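Local coordinates for ferripyochelin binding protein (Pyrococcus horikoshii, PDB 1V3W) that is a gamma-class carbonic anhydrase homologue that binds zinc and calcium and probably catalyses the reversible hydration of carbon dioxide, at residues Trp151-Lys154 against Asn155-Tyr159. Numbering follows the deposited sequence.
Sequences WTKK and NAEIY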
ATOM      1  N   TRP A 151      23.376 -10.428  -1.626  1.00 13.07           N
ATOM      2  CA  TRP A 151      22.144  -9.872  -2.177  1.00 14.46           C
ATOM      3  C   TRP A 151      21.728  -8.586  -1.456  1.00 12.89           C
ATOM      4  O   TRP A 151      21.117  -7.704  -2.063  1.00 15.54           O
ATOM      5  CB  TRP A 151      21.013 -10.907  -2.097  1.00 13.21           C
ATOM      6  CG  TRP A 151      19.704 -10.432  -2.673  1.00 14.64           C
ATOM      7  CD1 TRP A 151      18.499 -10.383  -2.034  1.00 18.81           C
ATOM      8  CD2 TRP A 151      19.479  -9.936  -4.002  1.00 15.19           C
ATOM      9  NE1 TRP A 151      17.536  -9.888  -2.882  1.00 14.84           N
ATOM     10  CE2 TRP A 151      18.104  -9.610  -4.092  1.00 15.32           C
ATOM     11  CE3 TRP A 151      20.293  -9.746  -5.123  1.00 19.64           C
ATOM     12  CZ2 TRP A 151      17.536  -9.090  -5.262  1.00 16.99           C
ATOM     13  CZ3 TRP A 151      19.726  -9.228  -6.286  1.00 20.52           C
ATOM     14  CH2 TRP A 151      18.356  -8.911  -6.344  1.00 16.26           C
ATOM     15  N   THR A 152      22.055  -8.466  -0.171  1.00 11.93           N
ATOM     16  CA  THR A 152      21.686  -7.254   0.558  1.00 12.46           C
ATOM     17  C   THR A 152      22.330  -6.013  -0.072  1.00 13.86           C
ATOM     18  O   THR A 152      21.839  -4.900   0.126  1.00 16.15           O
ATOM     19  CB  THR A 152      22.049  -7.323   2.074  1.00 12.30           C
ATOM     20  OG1 THR A 152      23.456  -7.534   2.239  1.00 15.16           O
ATOM     21  CG2 THR A 152      21.279  -8.449   2.762  1.00 13.18           C
ATOM     22  N   LYS A 153      23.419  -6.195  -0.825  1.00 11.83           N
ATOM     23  CA  LYS A 153      24.066  -5.067  -1.510  1.00 11.14           C
ATOM     24  C   LYS A 153      23.615  -5.013  -2.977  1.00 13.76           C
ATOM     25  O   LYS A 153      23.253  -3.954  -3.485  1.00 13.52           O
ATOM     26  CB  LYS A 153      25.608  -5.163  -1.459  1.00 10.41           C
ATOM     27  CG  LYS A 153      26.318  -4.023  -2.236  1.00 12.48           C
ATOM     28  CD  LYS A 153      27.850  -3.971  -2.059  1.00 11.86           C
ATOM     29  CE  LYS A 153      28.479  -2.887  -2.955  1.00 13.91           C
ATOM     30  NZ  LYS A 153      29.933  -2.645  -2.706  1.00 13.67           N
ATOM     31  N   LYS A 154      23.639  -6.166  -3.643  1.00 13.71           N
ATOM     32  CA  LYS A 154      23.260  -6.309  -5.054  1.00 10.84           C
ATOM     33  C   LYS A 154      21.883  -5.700  -5.366  1.00  9.68           C
ATOM     34  O   LYS A 154      21.718  -4.994  -6.361  1.00 12.53           O
ATOM     35  CB  LYS A 154      23.304  -7.814  -5.418  1.00 14.40           C
ATOM     36  CG  LYS A 154      23.034  -8.237  -6.880  1.00 27.07           C
ATOM     37  CD  LYS A 154      24.124  -9.217  -7.419  1.00 34.14           C
ATOM     38  CE  LYS A 154      23.771 -10.740  -7.589  1.00 36.88           C
ATOM     39  NZ  LYS A 154      22.359 -11.242  -7.689  1.00 42.66           N
ATOM     40  N   ASN A 155      20.905  -5.971  -4.508  1.00 11.08           N
ATOM     41  CA  ASN A 155      19.549  -5.457  -4.692  1.00 13.42           C
ATOM     42  C   ASN A 155      19.596  -3.936  -4.835  1.00 10.77           C
ATOM     43  O   ASN A 155      18.991  -3.358  -5.742  1.00 12.04           O
ATOM     44  CB  ASN A 155      18.679  -5.835  -3.486  1.00 14.05           C
ATOM     45  CG  ASN A 155      17.187  -5.711  -3.763  1.00 23.94           C
ATOM     46  OD1 ASN A 155      16.755  -4.918  -4.600  1.00 21.50           O
ATOM     47  ND2 ASN A 155      16.390  -6.488  -3.037  1.00 15.68           N
ATOM     48  N   ALA A 156      20.326  -3.294  -3.929  1.00  9.10           N
ATOM     49  CA  ALA A 156      20.452  -1.840  -3.945  1.00 10.71           C
ATOM     50  C   ALA A 156      21.195  -1.338  -5.179  1.00  9.85           C
ATOM     51  O   ALA A 156      20.828  -0.317  -5.758  1.00  9.40           O
ATOM     52  CB  ALA A 156      21.158  -1.369  -2.679  1.00  9.63           C
ATOM     53  N   GLU A 157      22.241  -2.049  -5.586  1.00 10.42           N
ATOM     54  CA  GLU A 157      23.002  -1.632  -6.757  1.00 11.70           C
ATOM     55  C   GLU A 157      22.154  -1.685  -8.020  1.00 10.58           C
ATOM     56  O   GLU A 157      22.291  -0.837  -8.901  1.00 11.38           O
ATOM     57  CB  GLU A 157      24.251  -2.499  -6.914  1.00 11.56           C
ATOM     58  CG  GLU A 157      25.301  -2.218  -5.857  1.00 16.92           C
ATOM     59  CD  GLU A 157      26.525  -3.094  -6.001  1.00 22.75           C
ATOM     60  OE1 GLU A 157      26.393  -4.325  -5.850  1.00 25.95           O
ATOM     61  OE2 GLU A 157      27.619  -2.553  -6.266  1.00 26.20           O
ATOM     62  N   ILE A 158      21.279  -2.682  -8.104  1.00 11.57           N
ATOM     63  CA  ILE A 158      20.397  -2.818  -9.256  1.00 11.24           C
ATOM     64  C   ILE A 158      19.552  -1.554  -9.352  1.00  8.63           C
ATOM     65  O   ILE A 158      19.348  -1.001 -10.434  1.00 10.57           O
ATOM     66  CB  ILE A 158      19.464  -4.043  -9.106  1.00 14.95           C
ATOM     67  CG1 ILE A 158      20.279  -5.331  -9.245  1.00 16.97           C
ATOM     68  CG2 ILE A 158      18.348  -3.990 -10.146  1.00 17.31           C
ATOM     69  CD1 ILE A 158      19.468  -6.600  -9.077  1.00 15.99           C
ATOM     70  N   TYR A 159      19.073  -1.090  -8.204  1.00  9.40           N
ATOM     71  CA  TYR A 159      18.249   0.106  -8.159  1.00  7.09           C
ATOM     72  C   TYR A 159      18.980   1.394  -8.472  1.00  7.49           C
ATOM     73  O   TYR A 159      18.392   2.323  -9.031  1.00  9.42           O
ATOM     74  CB  TYR A 159      17.553   0.221  -6.810  1.00  9.19           C
ATOM     75  CG  TYR A 159      16.165  -0.331  -6.881  1.00  8.32           C
ATOM     76  CD1 TYR A 159      15.920  -1.683  -6.667  1.00 11.17           C
ATOM     77  CD2 TYR A 159      15.107   0.482  -7.279  1.00  8.37           C
ATOM     78  CE1 TYR A 159      14.650  -2.218  -6.856  1.00 13.00           C
ATOM     79  CE2 TYR A 159      13.841  -0.037  -7.475  1.00 10.25           C
ATOM     80  CZ  TYR A 159      13.618  -1.384  -7.264  1.00  9.82           C
ATOM     81  OH  TYR A 159      12.358  -1.881  -7.486  1.00 13.16           O
TER
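The indole of Trp-151 carries Asn-155 on one face: CB of the asparagine stands 4.0 Å from the centroid of the six-membered ring of Trp-151, a CH-pi contact offset toward the ring's rim. From CB the amide reaches outward past the CE2-CZ2 side of the indole, its plane turned 30° from the ring, with ND2 of Asn-155 3.6 Å from CZ2 of Trp-151. CD1 of Ile-158 meets the ring obliquely, 3.7 Å from CH2 of Trp-151. O of Asn-155 lies in plane at the edge of the Tyr-159 ring. This is side-chain packing over successive turns of helix 146-169, the C-terminal helix alongside the left-handed parallel beta-helix of the gamma-class carbonic anhydrases. The indole swings along the helix because CG of Trp-151 is anti to the backbone N (chi1 -179°), its six-membered ring beside the next turn. Beside this contact, the backbone N of Asn-155 donates a hydrogen bond to O of Trp-151 (3.0 Å). An alanine in place of Trp-151 is likely to deprive CB of Asn-155 of the ring face it packs on and CD1 of Ile-158 of its apolar neighbour. Asn-155 and Trp-151 also touch Ile-96 of strand 95-97, and OD1 of Asn-155 is hydrogen-bonded to a glycerol near the zinc site. Tyr-159, a zinc-binding residue of this protein though no zinc is bound to it in this chain, is hydrogen-bonded through OH to Arg-44 of a neighbouring subunit, at the subunit interface. On another side of the helix the extended side chain of Lys-153 crosses that of Glu-157 at a slant. Their charged ends form no salt bridge, NZ of Lys-153 lying 4.2 Å from OE2 of Glu-157, while CE of Lys-153 approaches that oxygen to 3.4 Å.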